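Local coordinates for DNA-binding protein reb1 (Schizosaccharomyces pombe, PDB 5EYB), which binds specific terminator, enhancer and promoter sequences in DNA and acts in ending RNA polymerase I transcription and arresting replication forks at ribosomal DNA, at a contact of chain A with DNA. Coordinates in Å, arbitrary orientation; residue numbers count along the deposited sequence, not the author numbering.

Site 1: a contact of chain A with DNA. Residues 132, 134, 158, 162. With nucleotides of chain B.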
loop_
_atom_site.group_PDB
_atom_site.type_symbol
_atom_site.label_atom_id
_atom_site.label_comp_id
_atom_site.label_asym_id
_atom_site.label_seq_id
_atom_site.Cartn_x
_atom_site.Cartn_y
_atom_site.Cartn_z
ATOM N N GLY A 132 -18.527 6.461 23.694
ATOM C CA GLY A 132 -18.385 7.908 23.703
ATOM C C GLY A 132 -17.363 8.386 24.718
ATOM O O GLY A 132 -16.210 8.645 24.377
ATOM N N CYS A 134 -15.530 7.023 27.918
ATOM C CA CYS A 134 -15.249 5.804 28.672
ATOM C C CYS A 134 -15.316 6.037 30.181
ATOM O O CYS A 134 -14.987 7.121 30.661
ATOM C CB CYS A 134 -13.875 5.246 28.283
ATOM S SG CYS A 134 -12.454 6.202 28.883
ATOM N N TYR A 158 -3.342 3.696 22.926
ATOM C CA TYR A 158 -4.752 4.045 23.014
ATOM C C TYR A 158 -5.482 3.825 21.683
ATOM O O TYR A 158 -6.572 3.249 21.659
ATOM C CB TYR A 158 -4.900 5.497 23.475
ATOM C CG TYR A 158 -6.297 6.072 23.328
ATOM C CD1 TYR A 158 -7.280 5.818 24.278
ATOM C CD2 TYR A 158 -6.624 6.886 22.249
ATOM C CE1 TYR A 158 -8.546 6.345 24.149
ATOM C CE2 TYR A 158 -7.885 7.417 22.113
ATOM C CZ TYR A 158 -8.844 7.148 23.065
ATOM O OH TYR A 158 -10.107 7.679 22.924
ATOM N N ARG A 162 -8.346 0.557 20.686
ATOM C CA ARG A 162 -9.657 0.889 20.136
ATOM C C ARG A 162 -9.896 0.200 18.796
ATOM O O ARG A 162 -10.969 -0.355 18.558
ATOM C CB ARG A 162 -9.800 2.404 19.984
ATOM C CG ARG A 162 -10.024 3.120 21.303
ATOM C CD ARG A 162 -9.758 4.606 21.189
ATOM N NE ARG A 162 -10.616 5.277 20.217
ATOM C CZ ARG A 162 -11.876 5.638 20.447
ATOM N NH1 ARG A 162 -12.444 5.376 21.617
ATOM N NH2 ARG A 162 -12.572 6.252 19.500
ATOM P P DG B 7 -6.095 8.181 28.204
ATOM O OP1 DG B 7 -6.023 6.885 28.911
ATOM O OP2 DG B 7 -5.199 8.432 27.055
ATOM O "O5'" DG B 7 -7.596 8.408 27.701
ATOM C "C5'" DG B 7 -8.634 8.612 28.651
ATOM C "C4'" DG B 7 -9.759 9.431 28.049
ATOM O "O4'" DG B 7 -9.279 10.770 27.777
ATOM C "C3'" DG B 7 -10.319 8.889 26.730
ATOM O "O3'" DG B 7 -11.736 8.867 26.768
ATOM C "C2'" DG B 7 -9.806 9.865 25.678
ATOM C "C1'" DG B 7 -9.632 11.153 26.472
ATOM N N9 DG B 7 -8.566 11.989 25.939
ATOM C C8 DG B 7 -7.213 11.759 26.026
ATOM N N7 DG B 7 -6.493 12.666 25.432
ATOM C C5 DG B 7 -7.426 13.551 24.906
ATOM C C6 DG B 7 -7.239 14.737 24.158
ATOM O O6 DG B 7 -6.173 15.254 23.795
ATOM N N1 DG B 7 -8.455 15.334 23.824
ATOM C C2 DG B 7 -9.691 14.847 24.172
ATOM N N2 DG B 7 -10.749 15.562 23.759
ATOM N N3 DG B 7 -9.881 13.737 24.876
ATOM C C4 DG B 7 -8.708 13.144 25.208
ATOM P P DG B 8 -12.561 8.097 25.624
ATOM O OP1 DG B 8 -13.895 7.795 26.186
ATOM O OP2 DG B 8 -11.723 7.004 25.085
ATOM O "O5'" DG B 8 -12.734 9.191 24.474
ATOM C "C5'" DG B 8 -13.408 10.400 24.762
ATOM C "C4'" DG B 8 -13.837 11.113 23.489
ATOM O "O4'" DG B 8 -12.820 12.066 23.088
ATOM C "C3'" DG B 8 -14.093 10.223 22.278
ATOM O "O3'" DG B 8 -15.212 10.734 21.561
ATOM C "C2'" DG B 8 -12.794 10.345 21.477
ATOM C "C1'" DG B 8 -12.364 11.777 21.781
ATOM N N9 DG B 8 -10.916 11.978 21.767
ATOM C C8 DG B 8 -9.968 11.208 22.397
ATOM N N7 DG B 8 -8.751 11.643 22.231
ATOM C C5 DG B 8 -8.900 12.781 21.448
ATOM C C6 DG B 8 -7.924 13.678 20.946
ATOM O O6 DG B 8 -6.697 13.644 21.100
ATOM N N1 DG B 8 -8.498 14.699 20.200
ATOM C C2 DG B 8 -9.843 14.838 19.963
ATOM N N2 DG B 8 -10.205 15.890 19.215
ATOM N N3 DG B 8 -10.770 14.006 20.426
ATOM C C4 DG B 8 -10.226 13.004 21.159
ATOM P P DT B 9 -15.830 9.943 20.308
ATOM O OP1 DT B 9 -17.296 10.136 20.372
ATOM O OP2 DT B 9 -15.274 8.568 20.291
ATOM O "O5'" DT B 9 -15.269 10.751 19.047
ATOM C "C5'" DT B 9 -15.546 12.141 18.930
ATOM C "C4'" DT B 9 -14.772 12.768 17.779
ATOM O "O4'" DT B 9 -13.371 12.869 18.125
ATOM C "C3'" DT B 9 -14.835 12.008 16.445
ATOM O "O3'" DT B 9 -15.378 12.858 15.436
ATOM C "C2'" DT B 9 -13.369 11.639 16.154
ATOM C "C1'" DT B 9 -12.610 12.680 16.963
ATOM N N1 DT B 9 -11.221 12.265 17.364
ATOM C C2 DT B 9 -10.155 13.060 17.013
ATOM O O2 DT B 9 -10.271 14.094 16.378
ATOM N N3 DT B 9 -8.937 12.602 17.431
ATOM C C4 DT B 9 -8.678 11.452 18.152
ATOM O O4 DT B 9 -7.543 11.127 18.480
ATOM C C5 DT B 9 -9.835 10.663 18.491
ATOM C C7 DT B 9 -9.673 9.394 19.274
ATOM C C6 DT B 9 -11.040 11.102 18.087
HETATM O O HOH W 1 -15.267 6.265 21.666
#
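Tyr158 first meets the strand at DG7, where its carbon CZ packs against the deoxyribose C2' at 3.9 Å. The Cys134 sulfur lies beside the same sugar, with at most a weak bond to O3'. The DG8 phosphate is gripped from both sides. The backbone N-H of Cys134 points almost straight at DG8 OP1, 2.5 Å away and 166° at the hydrogen, while the Tyr158 hydroxyl OH gives its hydrogen to DG8 OP2 at 2.8 Å, with that oxygen in the ring plane. An anti chi1 (168°) aims its phenol at the strand. At DT9, Tyr158 CE2 comes edge-on to the thymine methyl C7, at 3.9 Å. Arg162 lays CD over the ring face and bends at chi3 (60°) so that the Tyr158 hydroxyl lies over the rim of one guanidinium face; its NH2 makes a long salt bridge to DT9 OP2 at 3.6 Å. Water 1, at the guanidinium edge, links Arg162 NH1 to DT9 OP2. A valine in place of Tyr158 would probably leave DG8 OP2 without its hydroxyl partner and Arg162 without the ring that supports it. The site is chiefly a phosphate-backbone anchor on chain B: Tyr158 and Arg162 lie on helix 154-164 of the second Myb-associated domain, Cys134 in the loop before helix 136-147.

Site 2: a contact of chain A with DNA. Residues 208-209, 212, 265-266. With nucleotides of chain B; nucleotides of chain C.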
loop_
_atom_site.group_PDB
_atom_site.type_symbol
_atom_site.label_atom_id
_atom_site.label_comp_id
_atom_site.label_asym_id
_atom_site.label_seq_id
_atom_site.Cartn_x
_atom_site.Cartn_y
_atom_site.Cartn_z
ATOM N N ARG A 208 -14.464 6.348 6.883
ATOM C CA ARG A 208 -13.641 7.397 6.292
ATOM C C ARG A 208 -12.869 6.840 5.107
ATOM O O ARG A 208 -12.877 7.427 4.023
ATOM C CB ARG A 208 -12.674 7.984 7.329
ATOM C CG ARG A 208 -12.081 9.358 6.977
ATOM C CD ARG A 208 -10.942 9.290 5.953
ATOM N NE ARG A 208 -9.925 8.301 6.309
ATOM C CZ ARG A 208 -8.758 8.593 6.878
ATOM N NH1 ARG A 208 -8.448 9.852 7.158
ATOM N NH2 ARG A 208 -7.898 7.627 7.163
ATOM N N ASP A 209 -12.202 5.708 5.318
ATOM C CA ASP A 209 -11.364 5.121 4.279
ATOM C C ASP A 209 -12.185 4.752 3.045
ATOM O O ASP A 209 -11.777 5.040 1.917
ATOM C CB ASP A 209 -10.617 3.895 4.815
ATOM C CG ASP A 209 -9.642 4.240 5.934
ATOM O OD1 ASP A 209 -9.199 5.407 6.016
ATOM O OD2 ASP A 209 -9.314 3.337 6.733
ATOM N N ARG A 212 -13.059 8.293 1.484
ATOM C CA ARG A 212 -11.910 9.014 0.938
ATOM C C ARG A 212 -11.262 8.312 -0.254
ATOM O O ARG A 212 -10.875 8.960 -1.226
ATOM C CB ARG A 212 -10.852 9.236 2.020
ATOM C CG ARG A 212 -9.599 9.942 1.506
ATOM C CD ARG A 212 -8.500 9.973 2.545
ATOM N NE ARG A 212 -8.095 8.630 2.948
ATOM C CZ ARG A 212 -7.203 8.375 3.901
ATOM N NH1 ARG A 212 -6.621 9.373 4.551
ATOM N NH2 ARG A 212 -6.896 7.120 4.207
ATOM N N ARG A 265 -5.632 8.782 -3.907
ATOM C CA ARG A 265 -4.422 9.403 -3.383
ATOM C C ARG A 265 -3.213 8.479 -3.537
ATOM O O ARG A 265 -2.114 8.939 -3.846
ATOM C CB ARG A 265 -4.606 9.797 -1.911
ATOM C CG ARG A 265 -4.836 8.620 -0.988
ATOM C CD ARG A 265 -4.974 9.008 0.472
ATOM N NE ARG A 265 -5.258 7.812 1.256
ATOM C CZ ARG A 265 -4.339 7.100 1.899
ATOM N NH1 ARG A 265 -3.068 7.482 1.885
ATOM N NH2 ARG A 265 -4.696 6.014 2.570
ATOM N N LEU A 266 -3.419 7.180 -3.335
ATOM C CA LEU A 266 -2.327 6.219 -3.405
ATOM C C LEU A 266 -1.903 5.978 -4.845
ATOM O O LEU A 266 -0.723 5.759 -5.124
ATOM C CB LEU A 266 -2.724 4.901 -2.743
ATOM C CG LEU A 266 -2.884 4.951 -1.222
ATOM C CD1 LEU A 266 -3.247 3.583 -0.677
ATOM C CD2 LEU A 266 -1.613 5.467 -0.566
ATOM P P DG B 13 -0.165 14.632 4.792
ATOM O OP1 DG B 13 1.042 15.479 4.871
ATOM O OP2 DG B 13 -0.979 14.614 3.557
ATOM O "O5'" DG B 13 0.222 13.117 5.134
ATOM C "C5'" DG B 13 0.745 12.798 6.414
ATOM C "C4'" DG B 13 0.993 11.308 6.543
ATOM O "O4'" DG B 13 -0.246 10.633 6.827
ATOM C "C3'" DG B 13 1.559 10.632 5.293
ATOM O "O3'" DG B 13 2.910 10.283 5.519
ATOM C "C2'" DG B 13 0.679 9.383 5.092
ATOM C "C1'" DG B 13 -0.131 9.313 6.383
ATOM N N9 DG B 13 -1.474 8.772 6.200
ATOM C C8 DG B 13 -2.546 9.403 5.614
ATOM N N7 DG B 13 -3.626 8.674 5.588
ATOM C C5 DG B 13 -3.247 7.483 6.197
ATOM C C6 DG B 13 -3.999 6.313 6.454
ATOM O O6 DG B 13 -5.185 6.087 6.186
ATOM N N1 DG B 13 -3.237 5.339 7.088
ATOM C C2 DG B 13 -1.916 5.476 7.433
ATOM N N2 DG B 13 -1.355 4.425 8.039
ATOM N N3 DG B 13 -1.196 6.567 7.200
ATOM C C4 DG B 13 -1.926 7.527 6.580
ATOM P P DG B 14 3.819 9.720 4.323
ATOM O OP1 DG B 14 5.211 10.100 4.644
ATOM O OP2 DG B 14 3.221 10.117 3.028
ATOM O "O5'" DG B 14 3.672 8.137 4.451
ATOM C "C5'" DG B 14 3.844 7.520 5.708
ATOM C "C4'" DG B 14 3.689 6.020 5.594
ATOM O "O4'" DG B 14 2.285 5.663 5.659
ATOM C "C3'" DG B 14 4.228 5.407 4.297
ATOM O "O3'" DG B 14 4.974 4.246 4.605
ATOM C "C2'" DG B 14 2.958 5.060 3.526
ATOM C "C1'" DG B 14 2.019 4.709 4.665
ATOM N N9 DG B 14 0.605 4.781 4.310
ATOM C C8 DG B 14 -0.034 5.800 3.639
ATOM N N7 DG B 14 -1.308 5.586 3.462
ATOM C C5 DG B 14 -1.530 4.347 4.050
ATOM C C6 DG B 14 -2.722 3.596 4.168
ATOM O O6 DG B 14 -3.851 3.888 3.762
ATOM N N1 DG B 14 -2.509 2.392 4.835
ATOM C C2 DG B 14 -1.293 1.971 5.329
ATOM N N2 DG B 14 -1.279 0.782 5.945
ATOM N N3 DG B 14 -0.170 2.666 5.225
ATOM C C4 DG B 14 -0.362 3.839 4.576
ATOM P P DT B 15 6.032 3.639 3.561
ATOM O OP1 DT B 15 7.377 4.055 4.009
ATOM O OP2 DT B 15 5.588 3.948 2.184
ATOM O "O5'" DT B 15 5.894 2.069 3.792
ATOM C "C5'" DT B 15 5.800 1.570 5.116
ATOM C "C4'" DT B 15 5.037 0.260 5.152
ATOM O "O4'" DT B 15 3.634 0.500 4.858
ATOM C "C3'" DT B 15 5.500 -0.792 4.141
ATOM O "O3'" DT B 15 5.410 -2.074 4.723
ATOM C "C2'" DT B 15 4.485 -0.638 3.022
ATOM C "C1'" DT B 15 3.231 -0.381 3.835
ATOM N N1 DT B 15 2.138 0.251 3.060
ATOM C C2 DT B 15 0.872 -0.274 3.141
ATOM O O2 DT B 15 0.593 -1.237 3.831
ATOM N N3 DT B 15 -0.065 0.375 2.384
ATOM C C4 DT B 15 0.134 1.470 1.568
ATOM O O4 DT B 15 -0.776 1.981 0.926
ATOM C C5 DT B 15 1.491 1.969 1.523
ATOM C C7 DT B 15 1.833 3.154 0.670
ATOM C C6 DT B 15 2.418 1.339 2.262
ATOM P P DT C 12 -7.795 -0.428 -6.210
ATOM O OP1 DT C 12 -9.135 -0.640 -6.797
ATOM O OP2 DT C 12 -7.372 0.936 -5.816
ATOM O "O5'" DT C 12 -7.665 -1.377 -4.936
ATOM C "C5'" DT C 12 -7.677 -2.783 -5.110
ATOM C "C4'" DT C 12 -7.368 -3.491 -3.806
ATOM O "O4'" DT C 12 -5.978 -3.281 -3.445
ATOM C "C3'" DT C 12 -8.195 -3.029 -2.607
ATOM O "O3'" DT C 12 -8.705 -4.166 -1.931
ATOM C "C2'" DT C 12 -7.188 -2.251 -1.746
ATOM C "C1'" DT C 12 -5.894 -2.970 -2.074
ATOM N N1 DT C 12 -4.664 -2.156 -1.863
ATOM C C2 DT C 12 -3.706 -2.605 -0.985
ATOM O O2 DT C 12 -3.822 -3.635 -0.341
ATOM N N3 DT C 12 -2.603 -1.800 -0.878
ATOM C C4 DT C 12 -2.364 -0.618 -1.556
ATOM O O4 DT C 12 -1.340 0.038 -1.394
ATOM C C5 DT C 12 -3.402 -0.207 -2.466
ATOM C C7 DT C 12 -3.249 1.060 -3.254
ATOM C C6 DT C 12 -4.489 -0.989 -2.578
ATOM P P DA C 13 -9.869 -4.009 -0.838
ATOM O OP1 DA C 13 -10.932 -4.980 -1.187
ATOM O OP2 DA C 13 -10.194 -2.570 -0.719
ATOM O "O5'" DA C 13 -9.168 -4.486 0.519
ATOM C "C5'" DA C 13 -8.477 -5.726 0.559
ATOM C "C4'" DA C 13 -7.669 -5.856 1.837
ATOM O "O4'" DA C 13 -6.529 -4.955 1.795
ATOM C "C3'" DA C 13 -8.426 -5.534 3.118
ATOM O "O3'" DA C 13 -8.064 -6.474 4.126
ATOM C "C2'" DA C 13 -7.967 -4.110 3.459
ATOM C "C1'" DA C 13 -6.545 -4.084 2.910
ATOM N N9 DA C 13 -6.107 -2.761 2.450
ATOM C C8 DA C 13 -6.821 -1.876 1.690
ATOM N N7 DA C 13 -6.169 -0.771 1.407
ATOM C C5 DA C 13 -4.938 -0.945 2.015
ATOM C C6 DA C 13 -3.789 -0.130 2.087
ATOM N N6 DA C 13 -3.703 1.075 1.514
ATOM N N1 DA C 13 -2.730 -0.601 2.774
ATOM C C2 DA C 13 -2.818 -1.807 3.346
ATOM N N3 DA C 13 -3.840 -2.663 3.347
ATOM C C4 DA C 13 -4.879 -2.168 2.658
ATOM P P DC C 15 -6.415 -4.017 10.868
ATOM O OP1 DC C 15 -6.330 -5.160 11.805
ATOM O OP2 DC C 15 -7.687 -3.274 10.700
ATOM O "O5'" DC C 15 -5.307 -2.934 11.251
ATOM C "C5'" DC C 15 -3.936 -3.253 11.123
ATOM C "C4'" DC C 15 -3.101 -1.998 11.053
ATOM O "O4'" DC C 15 -3.455 -1.261 9.878
ATOM C "C3'" DC C 15 -3.313 -1.027 12.202
ATOM O "O3'" DC C 15 -2.350 -1.285 13.218
ATOM C "C2'" DC C 15 -3.103 0.354 11.561
ATOM C "C1'" DC C 15 -3.063 0.072 10.056
ATOM N N1 DC C 15 -3.976 0.936 9.266
ATOM C C2 DC C 15 -3.476 2.080 8.641
ATOM O O2 DC C 15 -2.277 2.355 8.759
ATOM N N3 DC C 15 -4.324 2.858 7.921
ATOM C C4 DC C 15 -5.609 2.526 7.820
ATOM N N4 DC C 15 -6.406 3.322 7.099
ATOM C C5 DC C 15 -6.134 1.363 8.451
ATOM C C6 DC C 15 -5.291 0.606 9.158
#
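Arg212 and Arg265 each read a guanine through the Hoogsteen edge, in the major groove. Both present the guanidinium end-on, one terminal nitrogen to N7 and the other to O6. For Arg212 the NH2 bond to O6 of DG13 of chain B, 2.8 Å, is nearly straight and in the guanidinium plane, whereas N7 sits tilted 27° from that plane. Arg265 keeps both acceptors of DG14 of chain B close to its plane, with NH1 3.0 Å from N7; its chain is extended from CG to NE and drops directly to the base. Across the DG13 pair, Asp209 OD2 accepts the amino N4 of DC15 of chain C at 2.9 Å, so both halves of one base pair are checked. Leu266 adds an apolar probe, its CD1 touching the methyl C7 of DT12 of chain C at 3.6 Å. As for the backbone, the hydrogen bonds these side chains make to the DNA go to bases, and no phosphate bond is seen among them. The helices are the recognition helices of the two Myb-type helix-turn-helix repeats, 204-215 and 265-275. The three arginines pile up, Arg212 between Arg208 on one face and Arg265 on the other, and Asp209 probably offsets some of their charge. Arg208 holds that carboxylate side-on, NE and NH2 both bonding to Asp209 OD1, the NH2 bond being 2.8 Å long.

Site 3: a contact of chain A with DNA. Residues 99, 159-160, 163. With nucleotides of chain C.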
loop_
_atom_site.group_PDB
_atom_site.type_symbol
_atom_site.label_atom_id
_atom_site.label_comp_id
_atom_site.label_asym_id
_atom_site.label_seq_id
_atom_site.Cartn_x
_atom_site.Cartn_y
_atom_site.Cartn_z
ATOM N N PHE A 99 2.839 -2.788 15.813
ATOM C CA PHE A 99 3.031 -3.374 17.130
ATOM C C PHE A 99 3.705 -4.733 17.040
ATOM O O PHE A 99 3.311 -5.577 16.241
ATOM C CB PHE A 99 1.692 -3.502 17.852
ATOM C CG PHE A 99 1.250 -2.242 18.534
ATOM C CD1 PHE A 99 0.993 -1.097 17.805
ATOM C CD2 PHE A 99 1.081 -2.209 19.906
ATOM C CE1 PHE A 99 0.584 0.066 18.436
ATOM C CE2 PHE A 99 0.671 -1.051 20.541
ATOM C CZ PHE A 99 0.422 0.085 19.804
ATOM N N HIS A 159 -4.881 4.275 20.582
ATOM C CA HIS A 159 -5.475 4.086 19.257
ATOM C C HIS A 159 -5.518 2.616 18.877
ATOM O O HIS A 159 -6.506 2.133 18.322
ATOM C CB HIS A 159 -4.701 4.860 18.191
ATOM C CG HIS A 159 -4.959 6.334 18.199
ATOM N ND1 HIS A 159 -6.216 6.871 18.370
ATOM C CD2 HIS A 159 -4.117 7.386 18.050
ATOM C CE1 HIS A 159 -6.138 8.189 18.329
ATOM N NE2 HIS A 159 -4.875 8.527 18.135
ATOM N N HIS A 160 -4.432 1.912 19.178
ATOM C CA HIS A 160 -4.308 0.497 18.860
ATOM C C HIS A 160 -5.415 -0.330 19.498
ATOM O O HIS A 160 -6.075 -1.119 18.824
ATOM C CB HIS A 160 -2.949 -0.025 19.319
ATOM C CG HIS A 160 -2.761 -1.490 19.090
ATOM N ND1 HIS A 160 -2.233 -1.998 17.923
ATOM C CD2 HIS A 160 -3.049 -2.558 19.869
ATOM C CE1 HIS A 160 -2.192 -3.316 17.998
ATOM N NE2 HIS A 160 -2.684 -3.681 19.169
ATOM N N ARG A 163 -8.886 0.227 17.931
ATOM C CA ARG A 163 -8.992 -0.396 16.621
ATOM C C ARG A 163 -9.077 -1.914 16.753
ATOM O O ARG A 163 -9.834 -2.564 16.033
ATOM C CB ARG A 163 -7.808 0.002 15.737
ATOM C CG ARG A 163 -7.978 -0.367 14.273
ATOM C CD ARG A 163 -7.020 0.403 13.374
ATOM N NE ARG A 163 -7.386 1.813 13.227
ATOM C CZ ARG A 163 -6.815 2.810 13.898
ATOM N NH1 ARG A 163 -5.846 2.561 14.769
ATOM N NH2 ARG A 163 -7.211 4.061 13.698
ATOM P P DC C 16 -2.305 -0.420 14.572
ATOM O OP1 DC C 16 -1.517 -1.214 15.536
ATOM O OP2 DC C 16 -3.666 0.040 14.930
ATOM O "O5'" DC C 16 -1.464 0.873 14.180
ATOM C "C5'" DC C 16 -0.193 0.734 13.591
ATOM C "C4'" DC C 16 0.369 2.095 13.255
ATOM O "O4'" DC C 16 -0.415 2.680 12.181
ATOM C "C3'" DC C 16 0.327 3.100 14.413
ATOM O "O3'" DC C 16 1.562 3.770 14.538
ATOM C "C2'" DC C 16 -0.779 4.063 14.014
ATOM C "C1'" DC C 16 -0.699 4.019 12.501
ATOM N N1 DC C 16 -1.968 4.405 11.857
ATOM C C2 DC C 16 -2.020 5.557 11.071
ATOM O O2 DC C 16 -0.990 6.218 10.907
ATOM N N3 DC C 16 -3.198 5.908 10.502
ATOM C C4 DC C 16 -4.286 5.162 10.707
ATOM N N4 DC C 16 -5.428 5.544 10.126
ATOM C C5 DC C 16 -4.250 3.993 11.516
ATOM C C6 DC C 16 -3.084 3.661 12.074
ATOM P P DT C 17 1.771 4.852 15.706
ATOM O OP1 DT C 17 3.172 4.740 16.165
ATOM O OP2 DT C 17 0.670 4.738 16.691
ATOM O "O5'" DT C 17 1.604 6.242 14.950
ATOM C "C5'" DT C 17 2.439 6.554 13.858
ATOM C "C4'" DT C 17 2.306 8.018 13.490
ATOM O "O4'" DT C 17 0.994 8.261 12.916
ATOM C "C3'" DT C 17 2.446 8.998 14.656
ATOM O "O3'" DT C 17 3.156 10.140 14.214
ATOM C "C2'" DT C 17 0.995 9.336 14.997
ATOM C "C1'" DT C 17 0.352 9.304 13.618
ATOM N N1 DT C 17 -1.114 9.022 13.634
ATOM C C2 DT C 17 -1.983 9.932 13.069
ATOM O O2 DT C 17 -1.621 10.978 12.557
ATOM N N3 DT C 17 -3.300 9.572 13.121
ATOM C C4 DT C 17 -3.832 8.418 13.668
ATOM O O4 DT C 17 -5.036 8.186 13.665
ATOM C C5 DT C 17 -2.874 7.507 14.243
ATOM C C7 DT C 17 -3.340 6.223 14.868
ATOM C C6 DT C 17 -1.573 7.846 14.197
HETATM O O HOH W 2 -5.005 -1.897 16.718
HETATM O O HOH W 3 0.339 -2.907 14.198
#
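His160 and Arg163 converge on the DC16 phosphate because both hold CG anti to the backbone N (chi1 177° and -168°), and a bend at chi3 of Arg163 then turns its guanidinium toward the nucleotide. His160 ND1 donates to DC16 OP1 at 2.6 Å, and the oxygen lies in the imidazole plane. The Phe99 ring faces that imidazole, the planes tilted by about 20°, with His160 ND1 3.3 Å above the phenyl plane near its centre, which probably helps fix the rotation of the histidine. The Phe99 backbone N reaches the same OP1 through water 3. The other oxygen, DC16 OP2, takes a weak bond and salt bridge from Arg163 NH1 at 3.3 Å, while water 2 ties it to the carbonyl O of His160. Arg163 also lays a guanidinium face over the cytosine, with CZ 3.7 Å from DC16 C5, so this side chain touches both phosphate and base. One nucleotide further along, the edge of His159 packs on the thymine methyl in the major groove, CD2 lying 3.5 Å from DT17 C7 with CB and CG also near. His159, His160 and Arg163 all come from helix 154-164, and Phe99 is in the loop just ahead of helix 101-116.

Sites 1 and 3 share helix 154-164: their C-alpha centres are about 11 Å apart, and their residues interleave along it, Tyr158 and Arg162 turned to chain B, His159, His160 and Arg163 to chain C. One helix of the Myb-associated region thus spans both strands, mostly through phosphates. The C-alpha centre of site 2 lies about 23 Å from that of site 1 and about 19 Å from that of site 3. Site 2 sits on helices 204-215 and 265-275 of the Myb repeats and reads bases directly. The separate modules therefore grip successive stretches of the duplex, which would combine anchoring with sequence selection on a long terminator site.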